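Local atomic coordinates of acyl-CoA dehydrogenase (Bacillus anthracis, PDB entry 3OWA), a protein that probably oxidises acyl-CoA thioesters to their alpha,beta-unsaturated enoyl-CoA products, using bound FAD as the electron acceptor. Residues 17-31 and 503-515. Residues are numbered along the deposited sequence; the frame is centred on the assembly and turned at random.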
loop_
_atom_site.group_PDB
_atom_site.type_symbol
_atom_site.label_atom_id
_atom_site.label_comp_id
_atom_site.label_asym_id
_atom_site.label_seq_id
_atom_site.Cartn_x
_atom_site.Cartn_y
_atom_site.Cartn_z
ATOM N N PHE A 17 -11.856 7.693 26.945
ATOM C CA PHE A 17 -12.185 8.579 25.824
ATOM C C PHE A 17 -13.449 8.116 25.077
ATOM O O PHE A 17 -14.124 8.915 24.450
ATOM C CB PHE A 17 -11.014 8.698 24.837
ATOM C CG PHE A 17 -10.699 7.417 24.095
ATOM C CD1 PHE A 17 -11.358 7.095 22.911
ATOM C CD2 PHE A 17 -9.735 6.529 24.583
ATOM C CE1 PHE A 17 -11.068 5.903 22.229
ATOM C CE2 PHE A 17 -9.433 5.347 23.899
ATOM C CZ PHE A 17 -10.111 5.034 22.725
ATOM N N LEU A 18 -13.756 6.831 25.143
ATOM C CA LEU A 18 -14.878 6.282 24.418
ATOM C C LEU A 18 -16.241 6.678 25.014
ATOM O O LEU A 18 -17.274 6.621 24.333
ATOM C CB LEU A 18 -14.765 4.758 24.369
ATOM C CG LEU A 18 -15.943 4.019 23.717
ATOM C CD1 LEU A 18 -16.212 4.525 22.301
ATOM C CD2 LEU A 18 -15.747 2.494 23.730
ATOM N N VAL A 19 -16.225 7.096 26.274
ATOM C CA VAL A 19 -17.435 7.185 27.097
ATOM C C VAL A 19 -17.551 8.526 27.844
ATOM O O VAL A 19 -18.626 8.889 28.324
ATOM C CB VAL A 19 -17.462 5.969 28.073
ATOM C CG1 VAL A 19 -18.161 6.279 29.343
ATOM C CG2 VAL A 19 -18.087 4.765 27.411
ATOM N N ASP A 20 -16.455 9.269 27.935
ATOM C CA ASP A 20 -16.436 10.516 28.694
ATOM C C ASP A 20 -16.054 11.661 27.786
ATOM O O ASP A 20 -15.375 11.469 26.775
ATOM C CB ASP A 20 -15.446 10.433 29.864
ATOM C CG ASP A 20 -15.908 9.474 30.964
ATOM O OD1 ASP A 20 -17.136 9.304 31.147
ATOM O OD2 ASP A 20 -15.043 8.895 31.662
ATOM N N GLU A 21 -16.483 12.856 28.159
ATOM C CA GLU A 21 -16.261 14.040 27.351
ATOM C C GLU A 21 -14.895 14.624 27.730
ATOM O O GLU A 21 -14.815 15.515 28.577
ATOM C CB GLU A 21 -17.400 15.045 27.615
ATOM C CG GLU A 21 -17.929 15.774 26.391
ATOM C CD GLU A 21 -17.236 17.111 26.152
ATOM O OE1 GLU A 21 -15.980 17.152 26.130
ATOM O OE2 GLU A 21 -17.950 18.125 25.979
ATOM N N ILE A 22 -13.828 14.120 27.114
ATOM C CA ILE A 22 -12.466 14.557 27.439
ATOM C C ILE A 22 -12.245 16.029 27.083
ATOM O O ILE A 22 -12.725 16.515 26.068
ATOM C CB ILE A 22 -11.386 13.682 26.739
ATOM C CG1 ILE A 22 -11.645 12.182 26.965
ATOM C CG2 ILE A 22 -9.969 14.143 27.134
ATOM C CD1 ILE A 22 -11.544 11.675 28.402
ATOM N N THR A 23 -11.494 16.715 27.932
ATOM C CA THR A 23 -11.341 18.148 27.875
ATOM C C THR A 23 -9.920 18.532 27.437
ATOM O O THR A 23 -8.986 17.755 27.649
ATOM C CB THR A 23 -11.656 18.709 29.295
ATOM O OG1 THR A 23 -12.398 19.921 29.175
ATOM C CG2 THR A 23 -10.420 18.935 30.124
ATOM N N ILE A 24 -9.746 19.724 26.852
ATOM C CA ILE A 24 -8.401 20.173 26.404
ATOM C C ILE A 24 -7.325 20.097 27.486
ATOM O O ILE A 24 -6.153 19.848 27.193
ATOM C CB ILE A 24 -8.373 21.593 25.766
ATOM C CG1 ILE A 24 -9.108 22.628 26.634
ATOM C CG2 ILE A 24 -8.943 21.561 24.372
ATOM C CD1 ILE A 24 -8.723 24.049 26.318
ATOM N N ASP A 25 -7.733 20.309 28.736
ATOM C CA ASP A 25 -6.835 20.198 29.881
ATOM C C ASP A 25 -6.389 18.762 30.161
ATOM O O ASP A 25 -5.385 18.546 30.834
ATOM C CB ASP A 25 -7.484 20.797 31.133
ATOM C CG ASP A 25 -7.012 22.200 31.412
ATOM O OD1 ASP A 25 -7.868 23.110 31.423
ATOM O OD2 ASP A 25 -5.785 22.390 31.621
ATOM N N GLN A 26 -7.123 17.782 29.642
ATOM C CA GLN A 26 -6.782 16.376 29.879
ATOM C C GLN A 26 -5.993 15.741 28.725
ATOM O O GLN A 26 -5.825 14.520 28.693
ATOM C CB GLN A 26 -8.036 15.561 30.162
ATOM C CG GLN A 26 -8.856 16.039 31.378
ATOM C CD GLN A 26 -10.226 15.449 31.340
ATOM O OE1 GLN A 26 -10.944 15.626 30.369
ATOM N NE2 GLN A 26 -10.588 14.702 32.370
ATOM N N VAL A 27 -5.518 16.557 27.785
ATOM C CA VAL A 27 -4.645 16.029 26.735
ATOM C C VAL A 27 -3.302 16.736 26.676
ATOM O O VAL A 27 -3.207 17.963 26.848
ATOM C CB VAL A 27 -5.302 16.038 25.318
ATOM C CG1 VAL A 27 -6.579 15.209 25.302
ATOM C CG2 VAL A 27 -5.561 17.451 24.844
ATOM N N PHE A 28 -2.267 15.945 26.438
ATOM C CA PHE A 28 -0.936 16.467 26.164
ATOM C C PHE A 28 -0.749 16.582 24.640
ATOM O O PHE A 28 -1.147 15.683 23.898
ATOM C CB PHE A 28 0.136 15.568 26.801
ATOM C CG PHE A 28 1.535 16.083 26.625
ATOM C CD1 PHE A 28 2.038 17.053 27.485
ATOM C CD2 PHE A 28 2.336 15.615 25.584
ATOM C CE1 PHE A 28 3.322 17.559 27.321
ATOM C CE2 PHE A 28 3.612 16.116 25.395
ATOM C CZ PHE A 28 4.116 17.086 26.278
ATOM N N THR A 29 -0.177 17.695 24.181
ATOM C CA THR A 29 0.036 17.926 22.753
ATOM C C THR A 29 1.473 18.397 22.490
ATOM O O THR A 29 2.138 18.848 23.405
ATOM C CB THR A 29 -0.942 19.006 22.179
ATOM O OG1 THR A 29 -0.466 20.294 22.533
ATOM C CG2 THR A 29 -2.376 18.821 22.674
ATOM N N PRO A 30 1.939 18.327 21.227
ATOM C CA PRO A 30 3.273 18.867 20.974
ATOM C C PRO A 30 3.455 20.339 21.376
ATOM O O PRO A 30 4.593 20.764 21.617
ATOM C CB PRO A 30 3.455 18.669 19.465
ATOM C CG PRO A 30 2.600 17.437 19.125
ATOM C CD PRO A 30 1.434 17.511 20.097
ATOM N N GLU A 31 2.363 21.113 21.461
ATOM C CA GLU A 31 2.447 22.528 21.870
ATOM C C GLU A 31 2.826 22.667 23.354
ATOM O O GLU A 31 3.296 23.719 23.801
ATOM C CB GLU A 31 1.136 23.296 21.541
ATOM C CG GLU A 31 0.909 23.594 20.050
ATOM C CD GLU A 31 0.738 22.320 19.161
ATOM O OE1 GLU A 31 -0.135 21.475 19.436
ATOM O OE2 GLU A 31 1.475 22.183 18.166
ATOM N N LEU A 503 -12.070 7.205 15.877
ATOM C CA LEU A 503 -12.551 8.097 16.934
ATOM C C LEU A 503 -11.424 8.749 17.778
ATOM O O LEU A 503 -11.426 9.968 18.016
ATOM C CB LEU A 503 -13.583 7.357 17.802
ATOM C CG LEU A 503 -13.819 8.026 19.139
ATOM C CD1 LEU A 503 -14.820 9.142 18.935
ATOM C CD2 LEU A 503 -14.258 7.020 20.198
ATOM N N TYR A 504 -10.472 7.934 18.216
ATOM C CA TYR A 504 -9.309 8.397 18.981
ATOM C C TYR A 504 -8.456 9.406 18.202
ATOM O O TYR A 504 -8.020 10.425 18.744
ATOM C CB TYR A 504 -8.442 7.195 19.438
ATOM C CG TYR A 504 -7.364 7.528 20.444
ATOM C CD1 TYR A 504 -7.681 8.165 21.653
ATOM C CD2 TYR A 504 -6.035 7.215 20.194
ATOM C CE1 TYR A 504 -6.701 8.478 22.589
ATOM C CE2 TYR A 504 -5.039 7.514 21.126
ATOM C CZ TYR A 504 -5.387 8.149 22.327
ATOM O OH TYR A 504 -4.402 8.455 23.244
ATOM N N ALA A 505 -8.203 9.126 16.937
ATOM C CA ALA A 505 -7.451 10.074 16.117
ATOM C C ALA A 505 -8.234 11.392 15.902
ATOM O O ALA A 505 -7.660 12.490 16.002
ATOM C CB ALA A 505 -7.098 9.433 14.774
HETATM N N MSE A 506 -9.528 11.279 15.615
HETATM C CA MSE A 506 -10.401 12.463 15.429
HETATM C C MSE A 506 -10.421 13.330 16.663
HETATM O O MSE A 506 -10.212 14.529 16.579
HETATM C CB MSE A 506 -11.837 12.045 15.134
HETATM C CG MSE A 506 -12.071 11.508 13.753
HETATM SE SE MSE A 506 -13.902 10.920 13.603
HETATM C CE MSE A 506 -14.802 12.616 13.820
ATOM N N GLU A 507 -10.695 12.728 17.817
ATOM C CA GLU A 507 -10.749 13.483 19.077
ATOM C C GLU A 507 -9.408 14.134 19.423
ATOM O O GLU A 507 -9.357 15.275 19.889
ATOM C CB GLU A 507 -11.224 12.579 20.218
ATOM C CG GLU A 507 -11.339 13.293 21.566
ATOM C CD GLU A 507 -11.723 12.365 22.741
ATOM O OE1 GLU A 507 -12.683 12.698 23.475
ATOM O OE2 GLU A 507 -11.070 11.309 22.949
ATOM N N SER A 508 -8.316 13.401 19.206
ATOM C CA SER A 508 -6.965 13.926 19.450
ATOM C C SER A 508 -6.685 15.154 18.596
ATOM O O SER A 508 -6.143 16.146 19.098
ATOM C CB SER A 508 -5.887 12.864 19.197
ATOM O OG SER A 508 -6.019 11.743 20.060
ATOM N N ALA A 509 -7.044 15.079 17.314
ATOM C CA ALA A 509 -6.911 16.207 16.411
ATOM C C ALA A 509 -7.806 17.387 16.859
ATOM O O ALA A 509 -7.346 18.539 16.896
ATOM C CB ALA A 509 -7.207 15.796 14.952
ATOM N N VAL A 510 -9.060 17.100 17.216
ATOM C CA VAL A 510 -9.994 18.166 17.637
ATOM C C VAL A 510 -9.487 18.892 18.880
ATOM O O VAL A 510 -9.411 20.123 18.906
ATOM C CB VAL A 510 -11.422 17.645 17.884
ATOM C CG1 VAL A 510 -12.294 18.746 18.512
ATOM C CG2 VAL A 510 -12.047 17.203 16.581
ATOM N N LEU A 511 -9.114 18.109 19.891
ATOM C CA LEU A 511 -8.734 18.651 21.188
ATOM C C LEU A 511 -7.439 19.407 21.093
ATOM O O LEU A 511 -7.298 20.457 21.716
ATOM C CB LEU A 511 -8.663 17.557 22.260
ATOM C CG LEU A 511 -10.024 16.966 22.655
ATOM C CD1 LEU A 511 -9.855 15.819 23.655
ATOM C CD2 LEU A 511 -10.944 18.046 23.215
ATOM N N ARG A 512 -6.497 18.894 20.294
ATOM C CA ARG A 512 -5.225 19.597 20.098
ATOM C C ARG A 512 -5.438 20.945 19.410
ATOM O O ARG A 512 -4.822 21.956 19.794
ATOM C CB ARG A 512 -4.219 18.745 19.304
ATOM C CG ARG A 512 -2.950 19.488 18.965
ATOM C CD ARG A 512 -2.020 18.628 18.156
ATOM N NE ARG A 512 -0.816 19.373 17.845
ATOM C CZ ARG A 512 0.135 18.941 17.031
ATOM N NH1 ARG A 512 0.021 17.738 16.451
ATOM N NH2 ARG A 512 1.202 19.702 16.807
ATOM N N THR A 513 -6.304 20.961 18.405
ATOM C CA THR A 513 -6.591 22.191 17.684
ATOM C C THR A 513 -7.361 23.181 18.622
ATOM O O THR A 513 -7.054 24.369 18.680
ATOM C CB THR A 513 -7.358 21.903 16.369
ATOM O OG1 THR A 513 -6.621 20.938 15.574
ATOM C CG2 THR A 513 -7.597 23.196 15.578
ATOM N N GLU A 514 -8.331 22.656 19.360
ATOM C CA GLU A 514 -9.096 23.433 20.325
ATOM C C GLU A 514 -8.170 24.060 21.361
ATOM O O GLU A 514 -8.264 25.266 21.649
ATOM C CB GLU A 514 -10.112 22.522 21.009
ATOM C CG GLU A 514 -11.167 23.261 21.818
ATOM C CD GLU A 514 -12.078 22.315 22.609
ATOM O OE1 GLU A 514 -12.378 21.198 22.104
ATOM O OE2 GLU A 514 -12.476 22.694 23.745
ATOM N N LYS A 515 -7.257 23.255 21.903
ATOM C CA LYS A 515 -6.274 23.770 22.842
ATOM C C LYS A 515 -5.396 24.882 22.248
ATOM O O LYS A 515 -5.149 25.903 22.907
ATOM C CB LYS A 515 -5.425 22.636 23.443
ATOM C CG LYS A 515 -4.150 23.147 24.109
ATOM C CD LYS A 515 -3.957 22.660 25.522
ATOM C CE LYS A 515 -3.935 21.176 25.644
ATOM N NZ LYS A 515 -3.192 20.833 26.897
HETATM O O HOH W 1 -13.676 15.179 23.770
HETATM O O HOH W 2 -12.266 20.981 26.047
HETATM O O HOH W 3 -2.195 22.388 21.216
#
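Glu-31 OE1 is gripped by Arg-512 NE at 2.7 Å and by a bridging water, which also donates to Arg-512 O and accepts from Thr-29 OG1. The carboxylate's other oxygen, OE2, takes Arg-512 NH2 at 2.8 Å in a nearly straight bond (176°). Both oxygens use their syn lone pairs and lie close to the guanidinium plane, a side-on, two-point salt bridge that fixes the rotation of both groups. Arginine suits the place because its fully extended chain, with CG anti to the backbone N (chi1 174°), runs past the Thr-29 methyl before presenting this flat end. The rigid, apolar Pro-30 ring lies over one guanidinium face, toward its rim, with Pro-30 CG 3.5 Å from Arg-512 NH2, while NH1 forms a salt bridge with Glu-322 of helix 305-336. Three residues further along the helix, Lys-515 bends at its second and third torsions to bring NZ 2.9 Å from Val-27 O; Asp-32 supplies its counter-charge. These bonds tie the N-terminal loop that precedes helix 35-52 to helix 490-520, which lies in the second of two regions that match the acyl-CoA dehydrogenase C-terminal domain family. Leu-511 fills the middle, its branched end meeting Val-27 (CD1 to CG1, 3.7 Å) and Ile-22, whereas Ile-24 lays CG2 against the helix backbone, 3.3 Å from Leu-511 O. Glu-507, its chain extended, reaches from the helix to the loop: OE1 accepts from a water that also donates to Ile-22 O, and salt bridges to Lys-468 and Arg-327 probably stabilise its buried charge. Toward residue 503, Phe-17 places one ring face over Tyr-504 CD1, the two ring planes inclined at 42°, and Leu-503 CD2 meets the phenyl edge at 3.9 Å from Phe-17 CE1. Tyrosine combines this aromatic contact with a hydroxyl hydrogen-bonded to Thr-328.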